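Local atomic coordinates of Lin1909 protein (Listeria innocua, PDB entry 3FIJ), a protein that is of unproven function but probably hydrolyses gamma-glutamyl-gamma-aminobutyrate, and binds a manganese(II) ion. Residues A[53-58]-A[94-99]; A[110-115]-A[211-216]; A[160-165]-A[202-207]. One frame throughout, in Å; residues are numbered along the deposited sequence.

In the fold
Starting from the N terminus, the chain reaches helix 55-60 and later helix 91-106, and interaction 1 closes the loop between them, which holds strand 64-67. It is complete before interaction 2 opens: helix 91-106 leads into strand 111-114, which pairs with strand 212-215 almost a hundred residues on. Within that long loop lies interaction 3, where residues 160-165 meet strand 200-205, so the last two contacts nest and none cross. Strands 200-205 and 212-215 are neighbours in one sheet, and interactions 2 and 3 touch directly, through G214 O and V203 N. Interaction 1 ties two helices on its own; interactions 2 and 3 tie the sheet centre to a loop beside it.

Interaction 1: A[53-58]-A[94-99]; sequences STAVQA and DSYEIA
Two alanines set the spacing of this helix-to-helix packing, away from the manganese site, between helix 55-60, entered through the 3-10 residues S53 and T54, and helix 91-106. A55 CB and A99 CB stand 3.4 Å apart, closer than usual for two methyl groups, and the A55 methyl also approaches A99 O at 3.4 Å. Alanine suits both places, because its short side chain lets the backbones come within 5.6 Å, measured from A55 CA to A99 CA. The buried, broadly packed part is the Y96 end, where tyrosine bridges a wider gap to T54 and A58. With CG anti to the backbone N (chi1 -173°), its ring crosses to the first turn of the other helix, where CE1 lies 4.4 Å from A55 CB. The phenol oxygen OH reaches farthest and meets A58 CB at 3.3 Å. The T54 side chain runs at about a right angle to that of Y96, with OG1 3.4 Å from CE1; this hydroxyl is hydrogen-bonded to D51 O, and its approach to the ring is a van der Waals contact. F43 of a second subunit covers Y96 and A58. The open margin lies near the alanine touch: S53 and V56, both exposed, start away from the partner helix, and A99 too is partly exposed. On its far side helix 91-106 rests against helix 116-124 through D94, E97 and I98.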
loop_
_atom_site.group_PDB
_atom_site.type_symbol
_atom_site.label_atom_id
_atom_site.label_comp_id
_atom_site.label_asym_id
_atom_site.label_seq_id
_atom_site.Cartn_x
_atom_site.Cartn_y
_atom_site.Cartn_z
ATOM N N SER A 53 14.745 3.708 -38.553
ATOM C CA SER A 53 14.512 4.039 -39.955
ATOM C C SER A 53 13.419 5.092 -40.173
ATOM O O SER A 53 13.349 5.688 -41.249
ATOM C CB SER A 53 14.138 2.780 -40.729
ATOM O OG SER A 53 12.910 2.246 -40.263
ATOM N N THR A 54 12.566 5.320 -39.174
ATOM C CA THR A 54 11.505 6.315 -39.317
ATOM C C THR A 54 11.923 7.662 -38.753
ATOM O O THR A 54 11.135 8.610 -38.738
ATOM C CB THR A 54 10.204 5.894 -38.602
ATOM O OG1 THR A 54 10.428 5.838 -37.189
ATOM C CG2 THR A 54 9.744 4.527 -39.088
ATOM N N ALA A 55 13.167 7.754 -38.299
ATOM C CA ALA A 55 13.663 8.998 -37.722
ATOM C C ALA A 55 13.647 10.192 -38.675
ATOM O O ALA A 55 13.235 11.290 -38.287
ATOM C CB ALA A 55 15.068 8.796 -37.173
ATOM N N VAL A 56 14.088 10.012 -39.918
ATOM C CA VAL A 56 14.086 11.162 -40.803
ATOM C C VAL A 56 12.655 11.619 -41.103
ATOM O O VAL A 56 12.411 12.808 -41.271
ATOM C CB VAL A 56 14.920 10.919 -42.123
ATOM C CG1 VAL A 56 15.853 9.725 -41.952
ATOM C CG2 VAL A 56 14.016 10.792 -43.332
ATOM N N GLN A 57 11.700 10.692 -41.144
ATOM C CA GLN A 57 10.317 11.087 -41.397
ATOM C C GLN A 57 9.788 11.841 -40.177
ATOM O O GLN A 57 8.961 12.745 -40.292
ATOM C CB GLN A 57 9.421 9.869 -41.662
ATOM C CG GLN A 57 7.976 10.266 -41.954
ATOM C CD GLN A 57 7.041 9.083 -42.166
ATOM O OE1 GLN A 57 5.878 9.262 -42.526
ATOM N NE2 GLN A 57 7.539 7.879 -41.936
ATOM N N ALA A 58 10.272 11.460 -39.003
ATOM C CA ALA A 58 9.848 12.107 -37.776
ATOM C C ALA A 58 10.303 13.570 -37.763
ATOM O O ALA A 58 9.497 14.465 -37.517
ATOM C CB ALA A 58 10.410 11.360 -36.572
ATOM N N ASP A 94 16.716 4.591 -26.878
ATOM C CA ASP A 94 18.047 5.111 -27.145
ATOM C C ASP A 94 18.382 5.077 -28.623
ATOM O O ASP A 94 18.867 6.060 -29.177
ATOM C CB ASP A 94 19.077 4.321 -26.341
ATOM C CG ASP A 94 18.871 4.472 -24.846
ATOM O OD1 ASP A 94 18.694 5.628 -24.398
ATOM O OD2 ASP A 94 18.884 3.452 -24.123
ATOM N N SER A 95 18.105 3.945 -29.264
ATOM C CA SER A 95 18.373 3.799 -30.694
ATOM C C SER A 95 17.576 4.805 -31.509
ATOM O O SER A 95 18.119 5.472 -32.395
ATOM C CB SER A 95 18.015 2.389 -31.166
ATOM O OG SER A 95 18.830 1.421 -30.529
ATOM N N TYR A 96 16.282 4.898 -31.211
ATOM C CA TYR A 96 15.406 5.816 -31.922
ATOM C C TYR A 96 15.852 7.261 -31.738
ATOM O O TYR A 96 15.963 8.009 -32.708
ATOM C CB TYR A 96 13.955 5.656 -31.452
ATOM C CG TYR A 96 12.987 6.475 -32.273
ATOM C CD1 TYR A 96 12.925 6.320 -33.664
ATOM C CD2 TYR A 96 12.143 7.415 -31.669
ATOM C CE1 TYR A 96 12.041 7.085 -34.438
ATOM C CE2 TYR A 96 11.255 8.191 -32.429
ATOM C CZ TYR A 96 11.208 8.020 -33.812
ATOM O OH TYR A 96 10.337 8.766 -34.573
ATOM N N GLU A 97 16.112 7.657 -30.496
ATOM C CA GLU A 97 16.553 9.020 -30.235
ATOM C C GLU A 97 17.895 9.284 -30.921
ATOM O O GLU A 97 18.098 10.355 -31.494
ATOM C CB GLU A 97 16.646 9.283 -28.727
ATOM C CG GLU A 97 15.300 9.189 -28.035
ATOM C CD GLU A 97 15.290 9.791 -26.648
ATOM O OE1 GLU A 97 16.278 9.639 -25.913
ATOM O OE2 GLU A 97 14.276 10.401 -26.280
ATOM N N ILE A 98 18.802 8.311 -30.877
ATOM C CA ILE A 98 20.092 8.480 -31.541
ATOM C C ILE A 98 19.769 8.844 -32.993
ATOM O O ILE A 98 20.265 9.841 -33.522
ATOM C CB ILE A 98 20.937 7.174 -31.550
ATOM C CG1 ILE A 98 21.320 6.763 -30.129
ATOM C CG2 ILE A 98 22.186 7.376 -32.404
ATOM C CD1 ILE A 98 22.223 7.720 -29.425
ATOM N N ALA A 99 18.917 8.033 -33.617
ATOM C CA ALA A 99 18.504 8.256 -35.001
ATOM C C ALA A 99 17.864 9.632 -35.170
ATOM O O ALA A 99 18.018 10.267 -36.214
ATOM C CB ALA A 99 17.528 7.158 -35.441
#

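Interaction 2: A[110-115]-A[211-216]; sequences PIFAIC and WYLGVQ
Strands 111-114 and 212-215 run parallel, their axes 4.9 Å apart and only 4° from alignment, with five backbone hydrogen bonds alternating between them from I111 N to W211 O, 3.0 Å, to C115 N and V215 O. Side chains of F112, I114, L213 and V215 share one face, and those of I111, A113 and Y212 the other. F112, with CG anti to the backbone N, lies alongside L213; its ring edge meets L213 O nearly in plane, CD1 to O 3.1 Å, while I114 CG1 sits over a ring face. CE1 of F112 touches L213 CD2 at 3.9 Å, and branched V215 fills in beside them through CG2. On the opposite face Y212 crosses I111 obliquely, its CD1 3.7 Å from I111 CG2. A113 is small enough to accept the phenol rim at its methyl. A CB on G214 would run into Y212 OH, so glycine suits the place; its N lies 3.8 Å above the Y212 ring plane, toward the rim. C115 follows the strand with positive phi (50°) and occupies the N-cap of helix 116-124, as in the nucleophile elbow of class I glutamine amidotransferases; with H218 and E220 it probably forms a Cys-His-Glu triad. Q216, beside it, lies next to H178 and E201 of the manganese site. Helix 227-241 covers F112 through L232, L236 and F233, the last ring edge-to-face, while I114 packs on P219 and E220. Helix 116-124 covers Y212, and strands 64-67 and 200-205 flank the pair within the sheet.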
loop_
_atom_site.group_PDB
_atom_site.type_symbol
_atom_site.label_atom_id
_atom_site.label_comp_id
_atom_site.label_asym_id
_atom_site.label_seq_id
_atom_site.Cartn_x
_atom_site.Cartn_y
_atom_site.Cartn_z
ATOM N N PRO A 110 17.181 23.020 -34.782
ATOM C CA PRO A 110 17.603 23.164 -33.384
ATOM C C PRO A 110 17.224 21.989 -32.479
ATOM O O PRO A 110 16.164 21.385 -32.633
ATOM C CB PRO A 110 16.940 24.465 -32.969
ATOM C CG PRO A 110 15.647 24.425 -33.736
ATOM C CD PRO A 110 16.109 23.979 -35.107
ATOM N N ILE A 111 18.108 21.689 -31.533
ATOM C CA ILE A 111 17.941 20.586 -30.590
ATOM C C ILE A 111 18.143 21.071 -29.155
ATOM O O ILE A 111 19.148 21.707 -28.853
ATOM C CB ILE A 111 19.004 19.488 -30.843
ATOM C CG1 ILE A 111 18.889 18.976 -32.277
ATOM C CG2 ILE A 111 18.882 18.362 -29.792
ATOM C CD1 ILE A 111 20.035 18.055 -32.695
ATOM N N PHE A 112 17.183 20.769 -28.285
ATOM C CA PHE A 112 17.260 21.120 -26.869
ATOM C C PHE A 112 17.120 19.790 -26.114
ATOM O O PHE A 112 16.119 19.079 -26.249
ATOM C CB PHE A 112 16.136 22.116 -26.492
ATOM C CG PHE A 112 16.171 22.589 -25.043
ATOM C CD1 PHE A 112 17.377 22.696 -24.347
ATOM C CD2 PHE A 112 14.993 22.930 -24.384
ATOM C CE1 PHE A 112 17.409 23.136 -23.005
ATOM C CE2 PHE A 112 15.018 23.373 -23.047
ATOM C CZ PHE A 112 16.232 23.472 -22.359
ATOM N N ALA A 113 18.140 19.448 -25.336
ATOM C CA ALA A 113 18.133 18.200 -24.584
ATOM C C ALA A 113 18.118 18.441 -23.077
ATOM O O ALA A 113 18.837 19.299 -22.562
ATOM C CB ALA A 113 19.345 17.369 -24.965
ATOM N N ILE A 114 17.302 17.662 -22.373
ATOM C CA ILE A 114 17.172 17.781 -20.932
ATOM C C ILE A 114 17.493 16.478 -20.182
ATOM O O ILE A 114 17.027 15.397 -20.563
ATOM C CB ILE A 114 15.734 18.261 -20.571
ATOM C CG1 ILE A 114 15.574 19.742 -20.957
ATOM C CG2 ILE A 114 15.454 18.040 -19.091
ATOM C CD1 ILE A 114 14.152 20.291 -20.815
ATOM N N CYS A 115 18.281 16.599 -19.111
ATOM C CA CYS A 115 18.676 15.468 -18.267
ATOM C C CYS A 115 19.211 14.332 -19.133
ATOM O O CYS A 115 20.239 14.472 -19.781
ATOM C CB CYS A 115 17.475 14.984 -17.436
ATOM S SG CYS A 115 17.923 13.965 -16.010
ATOM N N TRP A 211 21.713 24.426 -33.866
ATOM C CA TRP A 211 21.796 25.183 -32.623
ATOM C C TRP A 211 21.567 24.087 -31.578
ATOM O O TRP A 211 20.727 23.205 -31.775
ATOM C CB TRP A 211 20.657 26.201 -32.574
ATOM C CG TRP A 211 20.553 26.990 -31.298
ATOM C CD1 TRP A 211 21.062 28.234 -31.062
ATOM C CD2 TRP A 211 19.866 26.596 -30.105
ATOM N NE1 TRP A 211 20.722 28.651 -29.793
ATOM C CE2 TRP A 211 19.986 27.670 -29.193
ATOM C CE3 TRP A 211 19.146 25.461 -29.732
ATOM C CZ2 TRP A 211 19.426 27.620 -27.914
ATOM C CZ3 TRP A 211 18.588 25.411 -28.462
ATOM C CH2 TRP A 211 18.726 26.490 -27.570
ATOM N N TYR A 212 22.303 24.118 -30.478
ATOM C CA TYR A 212 22.135 23.073 -29.484
ATOM C C TYR A 212 22.446 23.500 -28.065
ATOM O O TYR A 212 23.467 24.142 -27.799
ATOM C CB TYR A 212 23.021 21.864 -29.829
ATOM C CG TYR A 212 23.052 20.811 -28.742
ATOM C CD1 TYR A 212 21.943 20.005 -28.501
ATOM C CD2 TYR A 212 24.176 20.648 -27.923
ATOM C CE1 TYR A 212 21.942 19.064 -27.478
ATOM C CE2 TYR A 212 24.187 19.702 -26.889
ATOM C CZ TYR A 212 23.062 18.916 -26.676
ATOM O OH TYR A 212 23.030 17.974 -25.669
ATOM N N LEU A 213 21.556 23.121 -27.156
ATOM C CA LEU A 213 21.737 23.392 -25.743
ATOM C C LEU A 213 21.327 22.151 -24.957
ATOM O O LEU A 213 20.194 21.663 -25.084
ATOM C CB LEU A 213 20.891 24.577 -25.278
ATOM C CG LEU A 213 21.011 24.777 -23.750
ATOM C CD1 LEU A 213 22.471 25.034 -23.385
ATOM C CD2 LEU A 213 20.127 25.929 -23.275
ATOM N N GLY A 214 22.256 21.640 -24.153
ATOM C CA GLY A 214 21.972 20.476 -23.334
ATOM C C GLY A 214 22.183 20.848 -21.876
ATOM O O GLY A 214 23.248 21.362 -21.523
ATOM N N VAL A 215 21.171 20.626 -21.036
ATOM C CA VAL A 215 21.280 20.930 -19.611
ATOM C C VAL A 215 20.992 19.663 -18.805
ATOM O O VAL A 215 20.084 18.895 -19.128
ATOM C CB VAL A 215 20.329 22.084 -19.195
ATOM C CG1 VAL A 215 20.776 23.366 -19.882
ATOM C CG2 VAL A 215 18.883 21.754 -19.553
ATOM N N GLN A 216 21.783 19.442 -17.763
ATOM C CA GLN A 216 21.647 18.240 -16.947
ATOM C C GLN A 216 20.427 18.249 -16.038
ATOM O O GLN A 216 19.904 17.187 -15.680
ATOM C CB GLN A 216 22.924 18.032 -16.111
ATOM C CG GLN A 216 22.912 16.777 -15.247
ATOM C CD GLN A 216 22.971 15.499 -16.065
ATOM O OE1 GLN A 216 24.032 15.118 -16.569
ATOM N NE2 GLN A 216 21.827 14.831 -16.207
#

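Interaction 3: A[160-165]-A[202-207]; sequences PTSELA and AVEGDN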
loop_
_atom_site.group_PDB
_atom_site.type_symbol
_atom_site.label_atom_id
_atom_site.label_comp_id
_atom_site.label_asym_id
_atom_site.label_seq_id
_atom_site.Cartn_x
_atom_site.Cartn_y
_atom_site.Cartn_z
ATOM N N PRO A 160 30.617 32.509 -19.183
ATOM C CA PRO A 160 30.137 33.833 -19.610
ATOM C C PRO A 160 29.959 34.042 -21.108
ATOM O O PRO A 160 29.115 34.834 -21.536
ATOM C CB PRO A 160 31.169 34.785 -19.009
ATOM C CG PRO A 160 32.410 33.966 -18.986
ATOM C CD PRO A 160 31.901 32.642 -18.472
ATOM N N THR A 161 30.744 33.326 -21.900
ATOM C CA THR A 161 30.679 33.431 -23.355
ATOM C C THR A 161 29.685 32.448 -23.961
ATOM O O THR A 161 29.494 32.433 -25.175
ATOM C CB THR A 161 32.043 33.108 -23.991
ATOM O OG1 THR A 161 32.526 31.872 -23.441
ATOM C CG2 THR A 161 33.050 34.219 -23.727
ATOM N N SER A 162 29.055 31.629 -23.123
ATOM C CA SER A 162 28.129 30.614 -23.614
ATOM C C SER A 162 26.699 31.053 -23.914
ATOM O O SER A 162 26.215 32.076 -23.422
ATOM C CB SER A 162 28.068 29.454 -22.625
ATOM O OG SER A 162 27.287 29.804 -21.497
ATOM N N GLU A 163 26.029 30.247 -24.732
ATOM C CA GLU A 163 24.642 30.486 -25.095
ATOM C C GLU A 163 23.860 30.495 -23.785
ATOM O O GLU A 163 22.997 31.346 -23.570
ATOM C CB GLU A 163 24.143 29.350 -25.988
ATOM C CG GLU A 163 22.706 29.476 -26.487
ATOM C CD GLU A 163 22.562 30.436 -27.663
ATOM O OE1 GLU A 163 23.505 30.517 -28.474
ATOM O OE2 GLU A 163 21.501 31.091 -27.783
ATOM N N LEU A 164 24.180 29.546 -22.909
ATOM C CA LEU A 164 23.503 29.429 -21.619
ATOM C C LEU A 164 23.534 30.755 -20.887
ATOM O O LEU A 164 22.521 31.189 -20.321
ATOM C CB LEU A 164 24.172 28.358 -20.749
ATOM C CG LEU A 164 23.444 28.024 -19.444
ATOM C CD1 LEU A 164 22.048 27.495 -19.771
ATOM C CD2 LEU A 164 24.233 26.988 -18.654
ATOM N N ALA A 165 24.699 31.403 -20.918
ATOM C CA ALA A 165 24.898 32.688 -20.254
ATOM C C ALA A 165 23.973 33.790 -20.771
ATOM O O ALA A 165 23.821 34.825 -20.129
ATOM C CB ALA A 165 26.369 33.122 -20.374
ATOM N N ALA A 202 25.900 21.473 -18.283
ATOM C CA ALA A 202 25.446 22.029 -19.553
ATOM C C ALA A 202 26.485 21.858 -20.662
ATOM O O ALA A 202 27.685 22.086 -20.467
ATOM C CB ALA A 202 25.095 23.512 -19.382
ATOM N N VAL A 203 26.019 21.470 -21.839
ATOM C CA VAL A 203 26.908 21.273 -22.967
ATOM C C VAL A 203 26.348 21.998 -24.179
ATOM O O VAL A 203 25.136 22.006 -24.396
ATOM C CB VAL A 203 27.030 19.773 -23.314
ATOM C CG1 VAL A 203 27.980 19.577 -24.504
ATOM C CG2 VAL A 203 27.505 19.000 -22.095
ATOM N N GLU A 204 27.226 22.624 -24.956
ATOM C CA GLU A 204 26.809 23.312 -26.170
ATOM C C GLU A 204 27.697 22.848 -27.313
ATOM O O GLU A 204 28.753 22.258 -27.095
ATOM C CB GLU A 204 26.892 24.828 -25.982
ATOM C CG GLU A 204 25.957 25.314 -24.877
ATOM C CD GLU A 204 26.023 26.804 -24.616
ATOM O OE1 GLU A 204 25.486 27.239 -23.572
ATOM O OE2 GLU A 204 26.599 27.541 -25.444
ATOM N N GLY A 205 27.253 23.074 -28.538
ATOM C CA GLY A 205 28.057 22.655 -29.665
ATOM C C GLY A 205 28.864 23.811 -30.213
ATOM O O GLY A 205 28.688 24.963 -29.807
ATOM N N ASP A 206 29.777 23.496 -31.120
ATOM C CA ASP A 206 30.590 24.508 -31.778
ATOM C C ASP A 206 30.878 23.959 -33.164
ATOM O O ASP A 206 31.461 22.887 -33.312
ATOM C CB ASP A 206 31.879 24.784 -30.996
ATOM C CG ASP A 206 32.741 23.562 -30.849
ATOM O OD1 ASP A 206 32.243 22.542 -30.325
ATOM O OD2 ASP A 206 33.921 23.626 -31.253
ATOM N N ASN A 207 30.420 24.696 -34.172
ATOM C CA ASN A 207 30.570 24.314 -35.571
ATOM C C ASN A 207 29.544 23.228 -35.916
ATOM O O ASN A 207 29.649 22.567 -36.952
ATOM C CB ASN A 207 31.991 23.806 -35.852
ATOM C CG ASN A 207 32.346 23.834 -37.334
ATOM O OD1 ASN A 207 31.657 23.240 -38.169
ATOM N ND2 ASN A 207 33.432 24.523 -37.664
#
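E204 reaches from strand 200-205 into the loop between strands 154-158 and 172-174, and its side chain carries most of the contact. Its CB points at the loop, and a chi1 of -62° places CG beside the backbone N, anti to the carbonyl carbon. From there the chain runs fully extended (chi2 178°), the length of glutamate being what carries the carboxylate across. CD comes to rest beside E163 CB, which OE2 approaches to 3.1 Å. At the tip the two oxygens grip two successive backbone amides: OE2 accepts from E163 N at 2.9 Å, and OE1 from L164 N at 2.7 Å. Each bond uses the syn lone pair, so the carboxylate is held as a two-pronged acceptor, and T192 OG1 on the neighbouring strand gives OE1 a further hydrogen bond. S162 CB lies 3.5 Å from OE1, while S162 OG turns to its own loop, accepting from A165 N at 3.1 Å in an ST motif and also pairing with E159 O. The ST motif accompanies helical backbone angles at 163-165, a local shape consistent with both amides facing E204. Two residues earlier on the strand, the methyl of A202 meets L164 CD2 at 3.7 Å, an apolar flank to the polar grip. The bent E163 side chain leads away, OE2 accepting a weak hydrogen bond from W211 NE1. Buried E204 is probably ionised, its negative charge stabilised by the two N-H groups and the T192 hydroxyl; the E163 carboxylate might oppose this slightly, though K166 pairs weakly with E163 OE1.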